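Local coordinates for protein YcaO (Methanopyrus kandleri, PDB 6CIB) that binds ADP and magnesium as a YcaO-family enzyme and probably uses ATP to thioamidate a peptide backbone, at residues A[174-180]-A[290-296]. Residues are numbered along the deposited sequence.
Sequences VEYFRIH and RHWFEPE
One side-chain carboxylate can bridge two ring N-H groups while the chains leaving two helices pair, as here. Helix 154-177 closes in a Schellman motif: R178 takes positive phi (49/50), I179 N bonds V174 O at 2.9 Å and R178 N bonds E175 O weakly at 3.5 Å; I179 and H180 then extend alongside the short helix 290-293, the H180 and H291 CA atoms 4.4 Å apart. R290 leads the second segment, its NH2 3.0 Å from E294 OE1 in a salt bridge of charges alone. H291, chi1 p, donates from NE2 to E175 OE1 (2.8 Å), and its CA sits over the H180 ring, 3.4 Å from the centroid, as a CH-pi contact; H291 O also receives a CA-H...O contact from H180 CA at 3.4 Å. The R178 guanidinium lies face-on to H291 CE1, while its NH2 bonds L288 O. W292, chi1 m, donates NE1 to E175 OE2 (2.7 Å) and rests CZ2 on V174 CG1 at 3.6 Å beside L209 of strand 203-209. Beyond the helix, E294 O accepts H180 ND1 at 2.8 Å, and E296 N makes a weak 3.4 Å bond to H180 O. Away from the nucleotide site, one bridging carboxylate gathers two ring N-H groups from the second segment and a third, on OE2, from W171, and the bond to E294 O implies that H180 carries a proton on ND1.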
ATOM      1  N   VAL A 174       5.061  -0.806 -14.933  1.00 33.76           N
ATOM      2  CA  VAL A 174       4.346   0.060 -15.874  1.00 33.27           C
ATOM      3  C   VAL A 174       5.113   1.363 -16.148  1.00 33.15           C
ATOM      4  O   VAL A 174       5.266   1.744 -17.300  1.00 33.75           O
ATOM      5  CB  VAL A 174       2.879   0.306 -15.408  1.00 32.69           C
ATOM      6  CG1 VAL A 174       2.185   1.396 -16.229  1.00 31.22           C
ATOM      7  CG2 VAL A 174       2.077  -0.988 -15.493  1.00 31.12           C
ATOM      8  N   GLU A 175       5.616   2.015 -15.100  1.00 33.54           N
ATOM      9  CA  GLU A 175       6.380   3.264 -15.249  1.00 35.14           C
ATOM     10  C   GLU A 175       7.786   3.071 -15.848  1.00 35.82           C
ATOM     11  O   GLU A 175       8.223   3.884 -16.663  1.00 34.31           O
ATOM     12  CB  GLU A 175       6.481   4.035 -13.920  1.00 35.18           C
ATOM     13  CG  GLU A 175       5.156   4.428 -13.263  1.00 36.67           C
ATOM     14  CD  GLU A 175       4.321   5.446 -14.030  1.00 37.59           C
ATOM     15  OE1 GLU A 175       4.792   6.040 -15.018  1.00 39.03           O
ATOM     16  OE2 GLU A 175       3.158   5.659 -13.628  1.00 39.34           O
ATOM     17  N   TYR A 176       8.484   2.012 -15.440  1.00 37.44           N
ATOM     18  CA  TYR A 176       9.840   1.727 -15.936  1.00 40.81           C
ATOM     19  C   TYR A 176       9.863   1.486 -17.452  1.00 42.39           C
ATOM     20  O   TYR A 176      10.687   2.066 -18.153  1.00 43.34           O
ATOM     21  CB  TYR A 176      10.447   0.529 -15.198  1.00 42.33           C
ATOM     22  CG  TYR A 176      11.929   0.313 -15.431  1.00 44.26           C
ATOM     23  CD1 TYR A 176      12.885   1.002 -14.675  1.00 45.44           C
ATOM     24  CD2 TYR A 176      12.377  -0.601 -16.391  1.00 45.56           C
ATOM     25  CE1 TYR A 176      14.246   0.798 -14.879  1.00 46.83           C
ATOM     26  CE2 TYR A 176      13.738  -0.814 -16.605  1.00 47.41           C
ATOM     27  CZ  TYR A 176      14.666  -0.113 -15.846  1.00 46.81           C
ATOM     28  OH  TYR A 176      16.009  -0.321 -16.051  1.00 49.04           O
ATOM     29  N   PHE A 177       8.947   0.643 -17.936  1.00 43.14           N
ATOM     30  CA  PHE A 177       8.853   0.283 -19.351  1.00 42.11           C
ATOM     31  C   PHE A 177       7.864   1.144 -20.123  1.00 41.75           C
ATOM     32  O   PHE A 177       7.730   0.976 -21.335  1.00 41.00           O
ATOM     33  CB  PHE A 177       8.437  -1.181 -19.508  1.00 41.76           C
ATOM     34  CG  PHE A 177       9.460  -2.162 -19.023  1.00 43.90           C
ATOM     35  CD1 PHE A 177      10.663  -2.349 -19.717  1.00 44.54           C
ATOM     36  CD2 PHE A 177       9.220  -2.918 -17.874  1.00 43.08           C
ATOM     37  CE1 PHE A 177      11.606  -3.269 -19.265  1.00 45.81           C
ATOM     38  CE2 PHE A 177      10.161  -3.838 -17.418  1.00 44.06           C
ATOM     39  CZ  PHE A 177      11.353  -4.013 -18.114  1.00 44.64           C
ATOM     40  N   ARG A 178       7.176   2.051 -19.422  1.00 41.93           N
ATOM     41  CA  ARG A 178       6.076   2.850 -19.994  1.00 42.14           C
ATOM     42  C   ARG A 178       5.064   1.973 -20.737  1.00 41.47           C
ATOM     43  O   ARG A 178       4.717   2.229 -21.897  1.00 40.35           O
ATOM     44  CB  ARG A 178       6.600   4.011 -20.844  1.00 45.82           C
ATOM     45  CG  ARG A 178       7.310   5.055 -20.013  1.00 51.00           C
ATOM     46  CD  ARG A 178       7.474   6.354 -20.768  1.00 56.34           C
ATOM     47  NE  ARG A 178       7.474   7.469 -19.828  1.00 60.75           N
ATOM     48  CZ  ARG A 178       6.500   8.368 -19.710  1.00 62.55           C
ATOM     49  NH1 ARG A 178       5.426   8.321 -20.493  1.00 63.03           N
ATOM     50  NH2 ARG A 178       6.610   9.333 -18.810  1.00 65.93           N
ATOM     51  N   ILE A 179       4.628   0.917 -20.047  1.00 39.78           N
ATOM     52  CA  ILE A 179       3.572   0.024 -20.513  1.00 40.62           C
ATOM     53  C   ILE A 179       2.255   0.798 -20.544  1.00 40.26           C
ATOM     54  O   ILE A 179       1.991   1.613 -19.657  1.00 39.87           O
ATOM     55  CB  ILE A 179       3.439  -1.229 -19.601  1.00 41.21           C
ATOM     56  CG1 ILE A 179       4.761  -2.020 -19.581  1.00 43.45           C
ATOM     57  CG2 ILE A 179       2.272  -2.114 -20.042  1.00 40.51           C
ATOM     58  CD1 ILE A 179       4.808  -3.187 -18.613  1.00 42.77           C
ATOM     59  N   HIS A 180       1.463   0.547 -21.589  1.00 39.64           N
ATOM     60  CA  HIS A 180       0.096   1.036 -21.720  1.00 38.28           C
ATOM     61  C   HIS A 180      -0.860  -0.078 -21.253  1.00 38.14           C
ATOM     62  O   HIS A 180      -1.249  -0.924 -22.067  1.00 38.40           O
ATOM     63  CB  HIS A 180      -0.194   1.395 -23.187  1.00 40.35           C
ATOM     64  CG  HIS A 180       0.555   2.592 -23.689  1.00 40.03           C
ATOM     65  ND1 HIS A 180      -0.078   3.674 -24.258  1.00 40.28           N
ATOM     66  CD2 HIS A 180       1.880   2.876 -23.717  1.00 40.28           C
ATOM     67  CE1 HIS A 180       0.821   4.575 -24.613  1.00 40.80           C
ATOM     68  NE2 HIS A 180       2.017   4.118 -24.286  1.00 40.08           N
ATOM     69  N   ARG A 290       0.930   9.588 -21.288  1.00 46.25           N
ATOM     70  CA  ARG A 290       0.227   8.935 -22.403  1.00 46.40           C
ATOM     71  C   ARG A 290      -0.042   7.444 -22.197  1.00 43.77           C
ATOM     72  O   ARG A 290      -1.073   6.936 -22.636  1.00 44.23           O
ATOM     73  CB  ARG A 290       1.005   9.134 -23.710  1.00 50.09           C
ATOM     74  CG  ARG A 290       0.762  10.472 -24.400  1.00 55.65           C
ATOM     75  CD  ARG A 290       1.668  10.683 -25.613  1.00 59.24           C
ATOM     76  NE  ARG A 290       1.270   9.840 -26.744  1.00 64.67           N
ATOM     77  CZ  ARG A 290       1.883   8.715 -27.118  1.00 68.94           C
ATOM     78  NH1 ARG A 290       2.955   8.268 -26.468  1.00 71.48           N
ATOM     79  NH2 ARG A 290       1.419   8.027 -28.156  1.00 68.02           N
ATOM     80  N   HIS A 291       0.890   6.758 -21.537  1.00 40.76           N
ATOM     81  CA  HIS A 291       0.747   5.332 -21.211  1.00 39.84           C
ATOM     82  C   HIS A 291      -0.488   5.029 -20.344  1.00 38.09           C
ATOM     83  O   HIS A 291      -1.127   3.988 -20.513  1.00 37.69           O
ATOM     84  CB  HIS A 291       2.043   4.744 -20.627  1.00 37.62           C
ATOM     85  CG  HIS A 291       2.574   5.464 -19.423  1.00 37.19           C
ATOM     86  ND1 HIS A 291       2.858   6.813 -19.416  1.00 36.74           N
ATOM     87  CD2 HIS A 291       2.919   5.003 -18.197  1.00 36.12           C
ATOM     88  CE1 HIS A 291       3.331   7.157 -18.232  1.00 36.72           C
ATOM     89  NE2 HIS A 291       3.383   6.074 -17.475  1.00 35.78           N
ATOM     90  N   TRP A 292      -0.826   5.956 -19.449  1.00 36.48           N
ATOM     91  CA  TRP A 292      -2.046   5.854 -18.638  1.00 37.11           C
ATOM     92  C   TRP A 292      -3.320   6.228 -19.375  1.00 37.09           C
ATOM     93  O   TRP A 292      -4.373   5.639 -19.117  1.00 39.67           O
ATOM     94  CB  TRP A 292      -1.919   6.688 -17.360  1.00 35.68           C
ATOM     95  CG  TRP A 292      -0.970   6.077 -16.376  1.00 34.40           C
ATOM     96  CD1 TRP A 292       0.233   6.582 -15.973  1.00 34.26           C
ATOM     97  CD2 TRP A 292      -1.129   4.823 -15.696  1.00 33.66           C
ATOM     98  NE1 TRP A 292       0.830   5.729 -15.073  1.00 33.60           N
ATOM     99  CE2 TRP A 292       0.017   4.640 -14.884  1.00 33.56           C
ATOM    100  CE3 TRP A 292      -2.133   3.838 -15.685  1.00 33.72           C
ATOM    101  CZ2 TRP A 292       0.187   3.510 -14.060  1.00 33.25           C
ATOM    102  CZ3 TRP A 292      -1.958   2.703 -14.870  1.00 33.96           C
ATOM    103  CH2 TRP A 292      -0.806   2.557 -14.071  1.00 33.19           C
ATOM    104  N   PHE A 293      -3.221   7.201 -20.281  1.00 37.57           N
ATOM    105  CA  PHE A 293      -4.395   7.764 -20.963  1.00 41.06           C
ATOM    106  C   PHE A 293      -4.683   7.170 -22.340  1.00 43.66           C
ATOM    107  O   PHE A 293      -5.722   7.458 -22.935  1.00 46.79           O
ATOM    108  CB  PHE A 293      -4.319   9.298 -21.014  1.00 41.00           C
ATOM    109  CG  PHE A 293      -4.402   9.947 -19.659  1.00 40.99           C
ATOM    110  CD1 PHE A 293      -5.621  10.027 -18.979  1.00 40.75           C
ATOM    111  CD2 PHE A 293      -3.257  10.467 -19.050  1.00 40.57           C
ATOM    112  CE1 PHE A 293      -5.695  10.614 -17.718  1.00 41.69           C
ATOM    113  CE2 PHE A 293      -3.326  11.054 -17.791  1.00 41.44           C
ATOM    114  CZ  PHE A 293      -4.545  11.121 -17.123  1.00 41.01           C
ATOM    115  N   GLU A 294      -3.781   6.321 -22.827  1.00 46.48           N
ATOM    116  CA  GLU A 294      -3.991   5.599 -24.086  1.00 47.42           C
ATOM    117  C   GLU A 294      -3.865   4.081 -23.869  1.00 44.67           C
ATOM    118  O   GLU A 294      -2.837   3.489 -24.213  1.00 43.97           O
ATOM    119  CB  GLU A 294      -3.032   6.112 -25.171  1.00 48.48           C
ATOM    120  CG  GLU A 294      -3.269   7.566 -25.574  1.00 50.03           C
ATOM    121  CD  GLU A 294      -2.085   8.205 -26.283  1.00 54.51           C
ATOM    122  OE1 GLU A 294      -1.167   7.478 -26.733  1.00 54.86           O
ATOM    123  OE2 GLU A 294      -2.077   9.454 -26.396  1.00 57.67           O
ATOM    124  N   PRO A 295      -4.910   3.451 -23.284  1.00 44.99           N
ATOM    125  CA  PRO A 295      -4.836   2.020 -22.949  1.00 45.64           C
ATOM    126  C   PRO A 295      -4.663   1.100 -24.164  1.00 46.32           C
ATOM    127  O   PRO A 295      -5.197   1.389 -25.230  1.00 44.54           O
ATOM    128  CB  PRO A 295      -6.178   1.753 -22.255  1.00 44.20           C
ATOM    129  CG  PRO A 295      -7.094   2.814 -22.771  1.00 44.75           C
ATOM    130  CD  PRO A 295      -6.220   4.023 -22.902  1.00 44.77           C
ATOM    131  N   GLU A 296      -3.911   0.014 -23.984  1.00 48.73           N
ATOM    132  CA  GLU A 296      -3.746  -1.020 -25.008  1.00 50.32           C
ATOM    133  C   GLU A 296      -4.688  -2.180 -24.696  1.00 49.50           C
ATOM    134  O   GLU A 296      -4.369  -3.056 -23.877  1.00 48.79           O
ATOM    135  CB  GLU A 296      -2.288  -1.508 -25.053  1.00 56.39           C
ATOM    136  CG  GLU A 296      -1.860  -2.209 -26.343  1.00 63.32           C
ATOM    137  CD  GLU A 296      -0.921  -1.375 -27.212  1.00 68.40           C
ATOM    138  OE1 GLU A 296      -0.328  -0.381 -26.719  1.00 70.48           O
ATOM    139  OE2 GLU A 296      -0.757  -1.726 -28.403  1.00 70.78           O
TER